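PDB 3NUR: amidohydrolase from Staphylococcus aureus, which probably hydrolyses carbon-nitrogen bonds of linear amides, as a member of the amidohydrolase family with a calcium ion bound in its TIM barrel. Local coordinates for residues 100-103 / 104-108. Numbering follows the deposited sequence.
Sequences SNLV and GQKAI
The carbonyl of Val103 reaches forward to Ala107, whose N lies 3.3 Å from Val103 O in a weak hydrogen bond with an N-H...O angle of 158°, while the next i to i+4 bond, Ile108 N to Gly104 O, is shorter at 3.1 Å, and between the two acceptors the extended chain of Leu102 and Val103 turns at Gly104, whose positive phi (55°) suits glycine. Leu102 folds back over that turn. Its CB lies 3.8 Å from Ala107 CB, and the same methyl comes within 3.4 Å of Leu102 O, so Ala107 nestles against both the side chain and the carbonyl of Leu102. In the TIM barrel this is the loop that leads from strand 87-94 into helix 104-124, near the protein surface and about 20 Å from the centre of the chain, measured centre to centre. Farther out, Leu102 CD1 rests 3.9 Å from Lys106 CG. Lys106 leaves the helix with CG anti to its backbone N (chi1 171°), then bends at each later torsion; the hooked chain brings NZ back to 3.9 Å from Leu102 CD1, and the ammonium makes a weak hydrogen bond to Glu39 O. Thr40, just after the end of helix 34-39, also touches Leu102, while Val103, turned away from the helix, packs on Gln166.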
loop_
_atom_site.group_PDB
_atom_site.type_symbol
_atom_site.label_atom_id
_atom_site.label_comp_id
_atom_site.label_asym_id
_atom_site.label_seq_id
_atom_site.Cartn_x
_atom_site.Cartn_y
_atom_site.Cartn_z
ATOM N N SER A 100 -6.123 11.771 -4.644
ATOM C CA SER A 100 -7.160 10.946 -4.017
ATOM C C SER A 100 -7.741 11.637 -2.764
ATOM O O SER A 100 -8.855 11.318 -2.359
ATOM C CB SER A 100 -6.584 9.593 -3.616
ATOM O OG SER A 100 -5.578 9.758 -2.629
ATOM N N ASN A 101 -6.984 12.561 -2.137
ATOM C CA ASN A 101 -7.469 13.235 -0.923
ATOM C C ASN A 101 -8.365 14.457 -1.206
ATOM O O ASN A 101 -8.943 15.016 -0.279
ATOM C CB ASN A 101 -6.314 13.553 0.036
ATOM C CG ASN A 101 -5.802 12.313 0.723
ATOM O OD1 ASN A 101 -6.459 11.759 1.612
ATOM N ND2 ASN A 101 -4.698 11.761 0.226
ATOM N N LEU A 102 -8.498 14.848 -2.487
ATOM C CA LEU A 102 -9.358 15.958 -2.908
ATOM C C LEU A 102 -10.819 15.493 -2.992
ATOM O O LEU A 102 -11.100 14.313 -2.835
ATOM C CB LEU A 102 -8.904 16.485 -4.278
ATOM C CG LEU A 102 -7.516 17.128 -4.339
ATOM C CD1 LEU A 102 -7.193 17.513 -5.740
ATOM C CD2 LEU A 102 -7.401 18.329 -3.404
ATOM N N VAL A 103 -11.752 16.420 -3.271
ATOM C CA VAL A 103 -13.160 16.064 -3.364
ATOM C C VAL A 103 -13.726 16.382 -4.743
ATOM O O VAL A 103 -13.179 17.211 -5.484
ATOM C CB VAL A 103 -14.025 16.704 -2.219
ATOM C CG1 VAL A 103 -13.511 16.317 -0.826
ATOM C CG2 VAL A 103 -14.129 18.220 -2.367
ATOM N N GLY A 104 -14.853 15.752 -5.029
ATOM C CA GLY A 104 -15.674 15.965 -6.211
ATOM C C GLY A 104 -15.017 15.820 -7.561
ATOM O O GLY A 104 -14.094 15.022 -7.736
ATOM N N GLN A 105 -15.512 16.616 -8.529
ATOM C CA GLN A 105 -15.035 16.606 -9.908
ATOM C C GLN A 105 -13.520 16.845 -10.028
ATOM O O GLN A 105 -12.875 16.188 -10.862
ATOM C CB GLN A 105 -15.844 17.619 -10.756
ATOM C CG GLN A 105 -15.705 17.423 -12.282
ATOM C CD GLN A 105 -16.063 16.034 -12.793
ATOM O OE1 GLN A 105 -17.006 15.373 -12.332
ATOM N NE2 GLN A 105 -15.327 15.570 -13.788
ATOM N N LYS A 106 -12.961 17.777 -9.219
ATOM C CA LYS A 106 -11.518 18.044 -9.249
ATOM C C LYS A 106 -10.724 16.762 -8.912
ATOM O O LYS A 106 -9.748 16.459 -9.608
ATOM C CB LYS A 106 -11.132 19.172 -8.287
ATOM C CG LYS A 106 -9.619 19.318 -8.130
ATOM C CD LYS A 106 -9.066 20.573 -8.768
ATOM C CE LYS A 106 -8.781 21.616 -7.720
ATOM N NZ LYS A 106 -7.680 21.212 -6.799
ATOM N N ALA A 107 -11.153 16.008 -7.865
ATOM C CA ALA A 107 -10.503 14.741 -7.469
ATOM C C ALA A 107 -10.587 13.743 -8.629
ATOM O O ALA A 107 -9.576 13.124 -8.988
ATOM C CB ALA A 107 -11.178 14.154 -6.229
ATOM N N ILE A 108 -11.787 13.620 -9.238
ATOM C CA ILE A 108 -12.009 12.719 -10.375
ATOM C C ILE A 108 -11.063 13.033 -11.547
ATOM O O ILE A 108 -10.356 12.129 -12.014
ATOM C CB ILE A 108 -13.516 12.647 -10.788
ATOM C CG1 ILE A 108 -14.396 12.122 -9.620
ATOM C CG2 ILE A 108 -13.727 11.791 -12.056
ATOM C CD1 ILE A 108 -15.980 12.415 -9.810
#